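Long-range contacts in eukaryotic peptide chain release factor GTP-binding subunit (Schizosaccharomyces pombe, PDB 1R5B), which is the GTP-binding subunit of the eukaryotic release factor pair, a translation factor related to eEF1A, with a P-loop GTP-binding domain and beta-barrel domains: residues A361-I366 with L428-P433; F365-A370 with G446-R451; T380-V385 with V395-L400; V434-F439 with G460-I465. All coordinates share one frame; numbering follows the deposited sequence.

Interaction 1. Residues A361-I366 with L428-P433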
loop_
_atom_site.group_PDB
_atom_site.type_symbol
_atom_site.label_atom_id
_atom_site.label_comp_id
_atom_site.label_asym_id
_atom_site.label_seq_id
_atom_site.Cartn_x
_atom_site.Cartn_y
_atom_site.Cartn_z
ATOM N N ALA A 361 3.775 6.374 -19.847
ATOM C CA ALA A 361 3.176 7.629 -20.235
ATOM C C ALA A 361 2.544 7.406 -21.589
ATOM O O ALA A 361 3.089 6.684 -22.423
ATOM C CB ALA A 361 4.206 8.700 -20.321
ATOM N N THR A 362 1.386 8.011 -21.800
ATOM C CA THR A 362 0.624 7.759 -23.012
ATOM C C THR A 362 -0.352 8.882 -23.281
ATOM O O THR A 362 -0.555 9.743 -22.436
ATOM C CB THR A 362 -0.117 6.406 -22.878
ATOM O OG1 THR A 362 -0.611 5.971 -24.145
ATOM C CG2 THR A 362 -1.366 6.544 -22.024
ATOM N N THR A 363 -0.932 8.865 -24.475
ATOM C CA THR A 363 -2.040 9.748 -24.813
ATOM C C THR A 363 -3.338 8.963 -24.996
ATOM O O THR A 363 -4.368 9.547 -25.305
ATOM C CB THR A 363 -1.733 10.538 -26.111
ATOM O OG1 THR A 363 -1.272 9.643 -27.133
ATOM C CG2 THR A 363 -0.578 11.500 -25.912
ATOM N N ARG A 364 -3.295 7.645 -24.813
ATOM C CA ARG A 364 -4.446 6.786 -25.115
ATOM C C ARG A 364 -4.662 5.696 -24.067
ATOM O O ARG A 364 -3.770 4.896 -23.811
ATOM C CB ARG A 364 -4.275 6.152 -26.500
ATOM C CG ARG A 364 -4.279 7.166 -27.622
ATOM C CD ARG A 364 -4.327 6.570 -29.016
ATOM N NE ARG A 364 -3.932 7.548 -30.029
ATOM C CZ ARG A 364 -2.672 7.845 -30.369
ATOM N NH1 ARG A 364 -1.644 7.241 -29.782
ATOM N NH2 ARG A 364 -2.437 8.751 -31.320
ATOM N N PHE A 365 -5.861 5.665 -23.486
ATOM C CA PHE A 365 -6.190 4.705 -22.430
ATOM C C PHE A 365 -7.686 4.534 -22.178
ATOM O O PHE A 365 -8.484 5.420 -22.471
ATOM C CB PHE A 365 -5.542 5.142 -21.120
ATOM C CG PHE A 365 -6.045 6.457 -20.596
ATOM C CD1 PHE A 365 -5.512 7.635 -21.060
ATOM C CD2 PHE A 365 -7.028 6.512 -19.621
ATOM C CE1 PHE A 365 -5.944 8.841 -20.575
ATOM C CE2 PHE A 365 -7.466 7.728 -19.137
ATOM C CZ PHE A 365 -6.911 8.892 -19.622
ATOM N N ILE A 366 -8.042 3.404 -21.572
ATOM C CA ILE A 366 -9.425 3.095 -21.201
ATOM C C ILE A 366 -9.662 3.469 -19.732
ATOM O O ILE A 366 -8.747 3.361 -18.920
ATOM C CB ILE A 366 -9.699 1.603 -21.460
ATOM C CG1 ILE A 366 -9.267 1.234 -22.892
ATOM C CG2 ILE A 366 -11.175 1.290 -21.238
ATOM C CD1 ILE A 366 -9.573 -0.192 -23.304
ATOM N N LEU A 428 -9.936 7.231 -23.936
ATOM C CA LEU A 428 -9.686 8.637 -23.653
ATOM C C LEU A 428 -8.389 9.055 -24.330
ATOM O O LEU A 428 -7.564 8.214 -24.683
ATOM C CB LEU A 428 -9.583 8.887 -22.151
ATOM C CG LEU A 428 -10.830 9.491 -21.504
ATOM C CD1 LEU A 428 -12.001 8.509 -21.607
ATOM C CD2 LEU A 428 -10.567 9.886 -20.038
ATOM N N GLU A 429 -8.219 10.361 -24.502
ATOM C CA GLU A 429 -7.067 10.903 -25.197
ATOM C C GLU A 429 -6.688 12.265 -24.609
ATOM O O GLU A 429 -7.569 13.053 -24.196
ATOM C CB GLU A 429 -7.356 10.999 -26.705
ATOM C CG GLU A 429 -6.691 9.905 -27.538
ATOM C CD GLU A 429 -6.894 10.083 -29.037
ATOM O OE1 GLU A 429 -6.521 11.149 -29.572
ATOM O OE2 GLU A 429 -7.425 9.151 -29.684
ATOM N N THR A 430 -5.373 12.530 -24.581
ATOM C CA THR A 430 -4.825 13.830 -24.165
ATOM C C THR A 430 -4.081 14.517 -25.308
ATOM O O THR A 430 -3.755 13.873 -26.305
ATOM C CB THR A 430 -3.862 13.635 -23.005
ATOM O OG1 THR A 430 -2.960 12.564 -23.311
ATOM C CG2 THR A 430 -4.585 13.157 -21.770
ATOM N N GLN A 431 -3.818 15.822 -25.157
ATOM C CA GLN A 431 -3.092 16.602 -26.183
ATOM C C GLN A 431 -1.580 16.402 -26.084
ATOM O O GLN A 431 -0.874 16.491 -27.093
ATOM C CB GLN A 431 -3.411 18.103 -26.088
ATOM C CG GLN A 431 -4.805 18.494 -26.565
ATOM C CD GLN A 431 -5.037 18.166 -28.026
ATOM O OE1 GLN A 431 -4.812 19.003 -28.900
ATOM N NE2 GLN A 431 -5.487 16.945 -28.296
ATOM N N THR A 432 -1.088 16.165 -24.868
ATOM C CA THR A 432 0.317 15.813 -24.658
ATOM C C THR A 432 0.410 14.696 -23.626
ATOM O O THR A 432 -0.379 14.669 -22.691
ATOM C CB THR A 432 1.147 17.037 -24.194
ATOM O OG1 THR A 432 0.673 17.501 -22.924
ATOM C CG2 THR A 432 0.959 18.242 -25.134
ATOM N N PRO A 433 1.384 13.795 -23.777
ATOM C CA PRO A 433 1.462 12.589 -22.946
ATOM C C PRO A 433 1.463 12.856 -21.433
ATOM O O PRO A 433 2.043 13.832 -20.978
ATOM C CB PRO A 433 2.802 11.967 -23.369
ATOM C CG PRO A 433 3.060 12.475 -24.710
ATOM C CD PRO A 433 2.507 13.865 -24.731
#
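Three backbone hydrogen bonds join the antiparallel strands around Arg-364 and Leu-428. Phe-365 and Leu-428 form the hydrogen-bonded pair: Leu-428 N donates to Phe-365 O over 2.7 Å, nearly along the C=O axis. The return bond from Phe-365 N to Leu-428 O is longer at 3.3 Å, its donor above the carbonyl plane. Thr-430 N reaches a lone pair of Thr-363 O, and the same oxygen receives the CA-H of Glu-429, with CA 3.0 Å away, so one carbonyl is gripped twice. On the buried face, Phe-365 CG stands between its own N and carbonyl carbon (chi1 63°), which turns the ring back across the neighbouring strand. Leu-428 CB then sits over one ring face in a CH-pi contact, 3.9 Å from the centroid and 20° off the normal, and Leu-428 CD2 meets the rim at CZ. The pair belongs to the antiparallel sheet of the eEF1A-like C-terminal beta-barrel, where strand 364-371 lies between 426-430 and 457-466. On the other face, Arg-364 and Glu-429 run side by side, CG against CG at 3.7 Å. They end in a long salt bridge, Arg-364 NE to Glu-429 OE2 3.9 Å. The guanidinium and carboxylate planes are 67° apart. Further out the chain turns its corner at Thr-363, whose CG2 leans on the Pro-433 ring. An ST turn shapes this corner: Thr-362 OG1 accepts from Arg-364 N, close to straight, and is also hydrogen-bonded to Leu-466 O. Beyond it, Thr-362 pairs through its backbone with Val-434.

Interaction 2. Residues F365-A370 with G446-R451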
loop_
_atom_site.group_PDB
_atom_site.type_symbol
_atom_site.label_atom_id
_atom_site.label_comp_id
_atom_site.label_asym_id
_atom_site.label_seq_id
_atom_site.Cartn_x
_atom_site.Cartn_y
_atom_site.Cartn_z
ATOM N N PHE A 365 -5.861 5.665 -23.486
ATOM C CA PHE A 365 -6.190 4.705 -22.430
ATOM C C PHE A 365 -7.686 4.534 -22.178
ATOM O O PHE A 365 -8.484 5.420 -22.471
ATOM C CB PHE A 365 -5.542 5.142 -21.120
ATOM C CG PHE A 365 -6.045 6.457 -20.596
ATOM C CD1 PHE A 365 -5.512 7.635 -21.060
ATOM C CD2 PHE A 365 -7.028 6.512 -19.621
ATOM C CE1 PHE A 365 -5.944 8.841 -20.575
ATOM C CE2 PHE A 365 -7.466 7.728 -19.137
ATOM C CZ PHE A 365 -6.911 8.892 -19.622
ATOM N N ILE A 366 -8.042 3.404 -21.572
ATOM C CA ILE A 366 -9.425 3.095 -21.201
ATOM C C ILE A 366 -9.662 3.469 -19.732
ATOM O O ILE A 366 -8.747 3.361 -18.920
ATOM C CB ILE A 366 -9.699 1.603 -21.460
ATOM C CG1 ILE A 366 -9.267 1.234 -22.892
ATOM C CG2 ILE A 366 -11.175 1.290 -21.238
ATOM C CD1 ILE A 366 -9.573 -0.192 -23.304
ATOM N N ALA A 367 -10.879 3.905 -19.393
ATOM C CA ALA A 367 -11.165 4.467 -18.059
ATOM C C ALA A 367 -12.641 4.403 -17.607
ATOM O O ALA A 367 -13.534 4.922 -18.295
ATOM C CB ALA A 367 -10.687 5.908 -18.004
ATOM N N GLN A 368 -12.871 3.776 -16.444
ATOM C CA GLN A 368 -14.170 3.776 -15.781
ATOM C C GLN A 368 -14.401 5.109 -15.093
ATOM O O GLN A 368 -13.492 5.623 -14.452
ATOM C CB GLN A 368 -14.235 2.691 -14.707
ATOM C CG GLN A 368 -14.274 1.249 -15.208
ATOM C CD GLN A 368 -14.749 0.271 -14.134
ATOM O OE1 GLN A 368 -14.436 -0.920 -14.194
ATOM N NE2 GLN A 368 -15.502 0.771 -13.156
ATOM N N ILE A 369 -15.627 5.627 -15.164
ATOM C CA ILE A 369 -15.922 6.993 -14.714
ATOM C C ILE A 369 -17.300 7.139 -14.064
ATOM O O ILE A 369 -18.116 6.218 -14.085
ATOM C CB ILE A 369 -15.778 7.985 -15.909
ATOM C CG1 ILE A 369 -15.105 9.298 -15.487
ATOM C CG2 ILE A 369 -17.125 8.278 -16.563
ATOM C CD1 ILE A 369 -14.407 10.025 -16.651
ATOM N N ALA A 370 -17.550 8.314 -13.496
ATOM C CA ALA A 370 -18.783 8.569 -12.776
ATOM C C ALA A 370 -19.100 10.060 -12.772
ATOM O O ALA A 370 -18.425 10.834 -12.095
ATOM C CB ALA A 370 -18.679 8.042 -11.351
ATOM N N GLY A 446 -3.316 5.639 -11.250
ATOM C CA GLY A 446 -4.472 5.391 -12.100
ATOM C C GLY A 446 -5.788 6.005 -11.636
ATOM O O GLY A 446 -6.811 5.757 -12.248
ATOM N N ARG A 447 -5.766 6.811 -10.577
ATOM C CA ARG A 447 -6.983 7.399 -10.016
ATOM C C ARG A 447 -7.113 8.879 -10.399
ATOM O O ARG A 447 -6.182 9.640 -10.167
ATOM C CB ARG A 447 -6.942 7.258 -8.492
ATOM C CG ARG A 447 -8.069 7.941 -7.747
ATOM C CD ARG A 447 -8.323 7.359 -6.353
ATOM N NE ARG A 447 -9.211 8.185 -5.531
ATOM C CZ ARG A 447 -9.608 7.871 -4.295
ATOM N NH1 ARG A 447 -9.212 6.739 -3.723
ATOM N NH2 ARG A 447 -10.421 8.685 -3.630
ATOM N N PHE A 448 -8.266 9.292 -10.947
ATOM C CA PHE A 448 -8.441 10.672 -11.440
ATOM C C PHE A 448 -9.815 11.357 -11.223
ATOM O O PHE A 448 -10.856 10.700 -11.137
ATOM C CB PHE A 448 -8.044 10.754 -12.910
ATOM C CG PHE A 448 -8.822 9.859 -13.815
ATOM C CD1 PHE A 448 -10.022 10.301 -14.370
ATOM C CD2 PHE A 448 -8.335 8.609 -14.176
ATOM C CE1 PHE A 448 -10.731 9.499 -15.240
ATOM C CE2 PHE A 448 -9.045 7.799 -15.053
ATOM C CZ PHE A 448 -10.248 8.250 -15.582
ATOM N N THR A 449 -9.784 12.691 -11.130
ATOM C CA THR A 449 -10.992 13.517 -11.035
ATOM C C THR A 449 -11.047 14.609 -12.131
ATOM O O THR A 449 -10.039 15.252 -12.435
ATOM C CB THR A 449 -11.118 14.166 -9.619
ATOM O OG1 THR A 449 -10.570 15.492 -9.614
ATOM C CG2 THR A 449 -10.282 13.444 -8.585
ATOM N N LEU A 450 -12.238 14.820 -12.698
ATOM C CA LEU A 450 -12.456 15.782 -13.792
ATOM C C LEU A 450 -13.044 17.098 -13.273
ATOM O O LEU A 450 -13.878 17.098 -12.372
ATOM C CB LEU A 450 -13.366 15.167 -14.862
ATOM C CG LEU A 450 -12.674 14.205 -15.842
ATOM C CD1 LEU A 450 -11.620 13.328 -15.186
ATOM C CD2 LEU A 450 -13.692 13.331 -16.534
ATOM N N ARG A 451 -12.590 18.213 -13.844
ATOM C CA ARG A 451 -13.002 19.555 -13.424
ATOM C C ARG A 451 -13.460 20.378 -14.635
ATOM O O ARG A 451 -12.728 20.497 -15.620
ATOM C CB ARG A 451 -11.842 20.265 -12.716
ATOM C CG ARG A 451 -11.754 19.984 -11.219
ATOM C CD ARG A 451 -11.618 21.226 -10.341
ATOM N NE ARG A 451 -12.368 21.108 -9.087
ATOM C CZ ARG A 451 -12.255 21.939 -8.050
ATOM N NH1 ARG A 451 -11.415 22.973 -8.087
ATOM N NH2 ARG A 451 -12.985 21.733 -6.959
#
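Phe-448 projects from strand 447-451 into the interior of the eEF1A-like C-terminal beta-barrel and meets strand 364-371 across it. The two strands have no hydrogen bond between them: the axes of segments 365-370 and 447-451 approach to 8.9 Å and their directions differ by 49°, a spacing filled by side chains. The main bump is the Phe-448 ring, set by a chi1 of 59° that places CG in the crowded position between the backbone N and the carbonyl carbon. Its tip fits the shallow hollow above Ala-367, where the small side chain lets the ring come close: Ala-367 CB meets Phe-448 CZ at 3.4 Å, at the ring edge and in its plane. Along the same edge Ile-369 CD1 touches Phe-448 CE1 at 4.0 Å, so Ala-367 and Ile-369, two residues apart on one strand, bracket the tip. Phe-365 adds a looser, oblique contact, its CE2 lying 4.4 Å from Phe-448 CE2. The ring contact is therefore edge-on to two aliphatic groups and no stack of the two phenylalanines is indicated. Met-386 of strand 385-387 packs against Phe-365, Phe-448 and Leu-450 alike, and Ala-458 of strand 457-466 touches both Ile-369 and Leu-450. One further bump completes the fit: Ile-369 crosses Leu-450 at about a right angle, and its CD1 presses tip to tip on Leu-450 CD2 at 3.4 Å.

Interaction 3. Residues T380-V385 with V395-L400; sequences TGYSCV and VSFAKL
Tyr-382 lies alongside Phe-397, both side chains pointing the same way, and the overlap is at the root of the tyrosine: its CB sits 3.9 Å from Phe-397 CD2. Phe-397 CE2 approaches the tyrosine ring at its edge, near the ring plane, with Tyr-382 CD1 4.1 Å away. The first torsions set this up, since Tyr-382 CG is anti to its backbone N (chi1 -179°) whereas Phe-397 CG lies anti to its carbonyl carbon (chi1 -63°). Farther along, Cys-384 SG and Val-395 CG1 make a loose apolar contact at 4.2 Å; each occupies the crowded position between its own N and carbonyl carbon. The touching parts, 380-384 and 395-398, run antiparallel, 175° apart end to end, at the margin of the eEF1A-like C-terminal barrel, where strand 396-397 is an outermost strand and continues the sheet from 426-430. They share a single bridge between Cys-384 and Val-395. Val-395 N donates to Cys-384 O over 3.2 Å, nearly along the C=O axis, and the return bond from Cys-384 N to Val-395 O is weak. Past the bridge, CA-H groups face the carbonyls: Ser-396 CA lies 3.2 Å from Tyr-382 O. Gly-381 N is also 3.2 Å from Phe-397 O, but the angle is too poor for a hydrogen bond. At the exposed end Thr-380 CG2, anti to its backbone N, comes within 3.2 Å of Ala-398 O. Leu-428 of the adjoining strand 426-430 touches both Val-395 and Phe-397.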
loop_
_atom_site.group_PDB
_atom_site.type_symbol
_atom_site.label_atom_id
_atom_site.label_comp_id
_atom_site.label_asym_id
_atom_site.label_seq_id
_atom_site.Cartn_x
_atom_site.Cartn_y
_atom_site.Cartn_z
ATOM N N THR A 380 -17.800 11.327 -27.521
ATOM C CA THR A 380 -16.726 11.259 -28.505
ATOM C C THR A 380 -16.035 12.617 -28.706
ATOM O O THR A 380 -15.456 12.881 -29.759
ATOM C CB THR A 380 -17.283 10.671 -29.829
ATOM O OG1 THR A 380 -17.951 9.432 -29.552
ATOM C CG2 THR A 380 -16.168 10.267 -30.801
ATOM N N GLY A 381 -16.069 13.458 -27.674
ATOM C CA GLY A 381 -15.413 14.752 -27.720
ATOM C C GLY A 381 -15.885 15.697 -26.633
ATOM O O GLY A 381 -16.384 16.790 -26.909
ATOM N N TYR A 382 -15.729 15.275 -25.380
ATOM C CA TYR A 382 -16.039 16.153 -24.267
ATOM C C TYR A 382 -14.718 16.606 -23.677
ATOM O O TYR A 382 -13.908 15.773 -23.335
ATOM C CB TYR A 382 -16.885 15.415 -23.229
ATOM C CG TYR A 382 -17.279 16.273 -22.056
ATOM C CD1 TYR A 382 -17.050 15.852 -20.749
ATOM C CD2 TYR A 382 -17.876 17.517 -22.253
ATOM C CE1 TYR A 382 -17.407 16.642 -19.673
ATOM C CE2 TYR A 382 -18.235 18.313 -21.185
ATOM C CZ TYR A 382 -17.999 17.873 -19.898
ATOM O OH TYR A 382 -18.365 18.668 -18.845
ATOM N N SER A 383 -14.493 17.916 -23.579
ATOM C CA SER A 383 -13.220 18.445 -23.082
ATOM C C SER A 383 -13.315 19.008 -21.668
ATOM O O SER A 383 -14.100 19.912 -21.395
ATOM C CB SER A 383 -12.673 19.534 -24.004
ATOM O OG SER A 383 -11.441 20.030 -23.498
ATOM N N CYS A 384 -12.504 18.455 -20.774
ATOM C CA CYS A 384 -12.306 19.017 -19.441
ATOM C C CYS A 384 -10.877 18.773 -18.993
ATOM O O CYS A 384 -10.126 18.035 -19.637
ATOM C CB CYS A 384 -13.282 18.397 -18.430
ATOM S SG CYS A 384 -13.368 16.595 -18.466
ATOM N N VAL A 385 -10.504 19.404 -17.887
ATOM C CA VAL A 385 -9.228 19.121 -17.242
ATOM C C VAL A 385 -9.317 17.742 -16.566
ATOM O O VAL A 385 -10.282 17.473 -15.855
ATOM C CB VAL A 385 -8.872 20.225 -16.197
ATOM C CG1 VAL A 385 -7.522 19.940 -15.540
ATOM C CG2 VAL A 385 -8.862 21.605 -16.847
ATOM N N VAL A 395 -8.320 16.294 -21.576
ATOM C CA VAL A 395 -8.802 14.984 -21.992
ATOM C C VAL A 395 -10.151 15.021 -22.704
ATOM O O VAL A 395 -10.971 15.898 -22.451
ATOM C CB VAL A 395 -8.904 14.037 -20.776
ATOM C CG1 VAL A 395 -10.045 14.461 -19.851
ATOM C CG2 VAL A 395 -9.075 12.592 -21.224
ATOM N N SER A 396 -10.358 14.037 -23.577
ATOM C CA SER A 396 -11.577 13.893 -24.366
ATOM C C SER A 396 -11.877 12.418 -24.636
ATOM O O SER A 396 -10.976 11.577 -24.604
ATOM C CB SER A 396 -11.435 14.637 -25.698
ATOM O OG SER A 396 -10.362 14.096 -26.452
ATOM N N PHE A 397 -13.144 12.111 -24.924
ATOM C CA PHE A 397 -13.543 10.721 -25.125
ATOM C C PHE A 397 -13.446 10.404 -26.605
ATOM O O PHE A 397 -13.725 11.256 -27.428
ATOM C CB PHE A 397 -14.956 10.479 -24.582
ATOM C CG PHE A 397 -15.076 10.690 -23.091
ATOM C CD1 PHE A 397 -15.068 9.608 -22.217
ATOM C CD2 PHE A 397 -15.185 11.978 -22.561
ATOM C CE1 PHE A 397 -15.167 9.808 -20.841
ATOM C CE2 PHE A 397 -15.283 12.184 -21.184
ATOM C CZ PHE A 397 -15.277 11.102 -20.327
ATOM N N ALA A 398 -13.027 9.184 -26.931
ATOM C CA ALA A 398 -12.761 8.780 -28.309
ATOM C C ALA A 398 -13.717 7.680 -28.761
ATOM O O ALA A 398 -14.372 7.810 -29.788
ATOM C CB ALA A 398 -11.319 8.315 -28.448
ATOM N N LYS A 399 -13.779 6.596 -27.993
ATOM C CA LYS A 399 -14.653 5.465 -28.298
ATOM C C LYS A 399 -15.562 5.149 -27.107
ATOM O O LYS A 399 -15.397 4.105 -26.468
ATOM C CB LYS A 399 -13.820 4.228 -28.672
ATOM C CG LYS A 399 -12.932 4.407 -29.900
ATOM C CD LYS A 399 -12.345 3.076 -30.367
ATOM C CE LYS A 399 -11.555 3.219 -31.666
ATOM N NZ LYS A 399 -10.090 3.069 -31.442
ATOM N N LEU A 400 -16.511 6.053 -26.820
ATOM C CA LEU A 400 -17.522 5.857 -25.756
ATOM C C LEU A 400 -18.159 4.487 -25.940
ATOM O O LEU A 400 -18.781 4.223 -26.961
ATOM C CB LEU A 400 -18.600 6.963 -25.767
ATOM C CG LEU A 400 -18.971 7.627 -24.429
ATOM C CD1 LEU A 400 -17.831 8.482 -23.917
ATOM C CD2 LEU A 400 -20.228 8.481 -24.522
#

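Interaction 4. Residues V434-F439 with G460-I465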
loop_
_atom_site.group_PDB
_atom_site.type_symbol
_atom_site.label_atom_id
_atom_site.label_comp_id
_atom_site.label_asym_id
_atom_site.label_seq_id
_atom_site.Cartn_x
_atom_site.Cartn_y
_atom_site.Cartn_z
ATOM N N VAL A 434 0.804 11.994 -20.670
ATOM C CA VAL A 434 0.824 12.108 -19.216
ATOM C C VAL A 434 1.126 10.754 -18.601
ATOM O O VAL A 434 0.766 9.715 -19.151
ATOM C CB VAL A 434 -0.476 12.781 -18.645
ATOM C CG1 VAL A 434 -1.593 12.810 -19.674
ATOM C CG2 VAL A 434 -0.943 12.130 -17.341
ATOM N N CYS A 435 1.813 10.773 -17.465
ATOM C CA CYS A 435 2.222 9.541 -16.804
ATOM C C CYS A 435 1.054 8.926 -16.101
ATOM O O CYS A 435 0.273 9.623 -15.477
ATOM C CB CYS A 435 3.335 9.808 -15.800
ATOM S SG CYS A 435 4.779 10.572 -16.563
ATOM N N MET A 436 0.935 7.612 -16.202
ATOM C CA MET A 436 -0.166 6.886 -15.586
ATOM C C MET A 436 0.139 5.393 -15.595
ATOM O O MET A 436 0.955 4.917 -16.380
ATOM C CB MET A 436 -1.498 7.169 -16.314
ATOM C CG MET A 436 -1.565 6.651 -17.757
ATOM S SD MET A 436 -3.153 6.889 -18.646
ATOM C CE MET A 436 -3.229 8.578 -18.624
ATOM N N GLU A 437 -0.498 4.678 -14.684
ATOM C CA GLU A 437 -0.557 3.231 -14.701
ATOM C C GLU A 437 -2.003 2.807 -14.424
ATOM O O GLU A 437 -2.805 3.596 -13.915
ATOM C CB GLU A 437 0.334 2.641 -13.603
ATOM C CG GLU A 437 1.796 3.041 -13.671
ATOM C CD GLU A 437 2.614 2.251 -14.662
ATOM O OE1 GLU A 437 2.332 1.065 -14.912
ATOM O OE2 GLU A 437 3.577 2.835 -15.184
ATOM N N ARG A 438 -2.314 1.554 -14.728
ATOM C CA ARG A 438 -3.571 0.951 -14.297
ATOM C C ARG A 438 -3.766 1.160 -12.792
ATOM O O ARG A 438 -2.812 1.005 -12.029
ATOM C CB ARG A 438 -3.564 -0.547 -14.602
ATOM C CG ARG A 438 -3.437 -0.885 -16.090
ATOM C CD ARG A 438 -3.913 -2.279 -16.439
ATOM N NE ARG A 438 -3.113 -3.309 -15.785
ATOM C CZ ARG A 438 -3.519 -4.550 -15.545
ATOM N NH1 ARG A 438 -4.726 -4.960 -15.919
ATOM N NH2 ARG A 438 -2.705 -5.398 -14.928
ATOM N N PHE A 439 -4.979 1.518 -12.368
ATOM C CA PHE A 439 -5.318 1.628 -10.945
ATOM C C PHE A 439 -4.955 0.339 -10.211
ATOM O O PHE A 439 -4.478 0.365 -9.076
ATOM C CB PHE A 439 -6.820 1.910 -10.790
ATOM C CG PHE A 439 -7.277 2.074 -9.355
ATOM C CD1 PHE A 439 -7.083 3.281 -8.681
ATOM C CD2 PHE A 439 -7.891 1.026 -8.683
ATOM C CE1 PHE A 439 -7.490 3.437 -7.359
ATOM C CE2 PHE A 439 -8.312 1.177 -7.352
ATOM C CZ PHE A 439 -8.112 2.386 -6.691
ATOM N N GLY A 460 -12.813 8.763 -11.859
ATOM C CA GLY A 460 -12.519 7.561 -12.609
ATOM C C GLY A 460 -11.160 6.953 -12.350
ATOM O O GLY A 460 -10.283 7.582 -11.768
ATOM N N LYS A 461 -11.011 5.706 -12.784
ATOM C CA LYS A 461 -9.748 4.996 -12.742
ATOM C C LYS A 461 -9.404 4.472 -14.126
ATOM O O LYS A 461 -10.307 4.208 -14.911
ATOM C CB LYS A 461 -9.827 3.839 -11.749
ATOM C CG LYS A 461 -10.802 2.721 -12.116
ATOM C CD LYS A 461 -11.525 2.188 -10.878
ATOM C CE LYS A 461 -12.706 1.286 -11.235
ATOM N NZ LYS A 461 -12.749 0.065 -10.378
ATOM N N VAL A 462 -8.111 4.302 -14.416
ATOM C CA VAL A 462 -7.677 3.814 -15.727
ATOM C C VAL A 462 -7.524 2.306 -15.658
ATOM O O VAL A 462 -7.061 1.801 -14.654
ATOM C CB VAL A 462 -6.362 4.520 -16.268
ATOM C CG1 VAL A 462 -5.788 5.530 -15.287
ATOM C CG2 VAL A 462 -5.298 3.508 -16.716
ATOM N N VAL A 463 -7.924 1.596 -16.717
ATOM C CA VAL A 463 -7.942 0.124 -16.728
ATOM C C VAL A 463 -7.034 -0.509 -17.772
ATOM O O VAL A 463 -6.756 -1.711 -17.712
ATOM C CB VAL A 463 -9.398 -0.435 -16.903
ATOM C CG1 VAL A 463 -10.025 0.017 -18.211
ATOM C CG2 VAL A 463 -9.438 -1.964 -16.778
ATOM N N LYS A 464 -6.591 0.281 -18.743
ATOM C CA LYS A 464 -5.630 -0.210 -19.732
ATOM C C LYS A 464 -4.859 0.938 -20.377
ATOM O O LYS A 464 -5.431 1.986 -20.676
ATOM C CB LYS A 464 -6.336 -1.049 -20.808
ATOM C CG LYS A 464 -5.391 -1.614 -21.882
ATOM C CD LYS A 464 -5.903 -2.913 -22.527
ATOM C CE LYS A 464 -5.984 -2.812 -24.053
ATOM N NZ LYS A 464 -5.634 -4.089 -24.756
ATOM N N ILE A 465 -3.557 0.731 -20.569
ATOM C CA ILE A 465 -2.696 1.686 -21.272
ATOM C C ILE A 465 -2.610 1.253 -22.723
ATOM O O ILE A 465 -2.597 0.060 -23.004
ATOM C CB ILE A 465 -1.270 1.678 -20.675
ATOM C CG1 ILE A 465 -1.296 1.923 -19.158
ATOM C CG2 ILE A 465 -0.358 2.689 -21.404
ATOM C CD1 ILE A 465 -1.752 3.299 -18.762
#
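Residues 436-439 pass residues 461-465 of the neighbouring strand with end-to-end directions 126° apart, and one backbone hydrogen bond joins them: Phe-439 N to Val-462 O, 3.1 Å, nearly straight at 169° and in the carbonyl plane. Away from this bond the contact is made by side chains, in part against backbone carbonyls. Met-436 and Ile-465 slide past each other in opposite directions, with Ile-465 CD1 against Met-436 CG at 3.5 Å and against SD at 3.9 Å. A chi1 of 66° holds Met-436 CG between the backbone N and carbonyl carbon, and a bend at chi3 turns its end. Val-462 presents both methyls to the backbone instead, CG1 and CG2 each 3.8 Å from Glu-437 O. Phe-439 crosses Lys-461 obliquely, CB to CB at 3.7 Å, while the lysine chain leads away and its NZ bonds to Met-38 O. Arg-438 lays its aliphatic part along the strand, CD 3.2 Å from Val-463 O; its chain bends at chi3, and its guanidinium forms salt bridges with Glu-440 and Asp-441. In the eEF1A-like C-terminal barrel this connection leads from strand 433-435 toward helix 443-446. It runs past strand 457-466, which is flanked in its sheet by 364-371 and 447-451; Phe-365 of the former touches Met-436 and Val-462, and Phe-448 of the latter touches Val-462.

All four contacts belong to the eEF1A-like C-terminal barrel. Interaction 2 lies in its buried interior, wholly apolar and without hydrogen bonds between its segments, whereas interactions 1, 3 and 4 are partly buried and add backbone bonds. Interactions 1 and 2 share Phe-365 and strand 364-371: one uses it for sheet pairing, the other for packing across the interior. Interaction 4 lies about 8 Å from interaction 2, centre to centre, and contributes strand 457-466, which probably bonds to both partners of interaction 2. Interaction 3 lies at the sheet margin, reached from interaction 1 through Glu-429 N and Ser-396 O, and it does not touch interaction 4. Charged pairing across segments appears in interaction 1 alone.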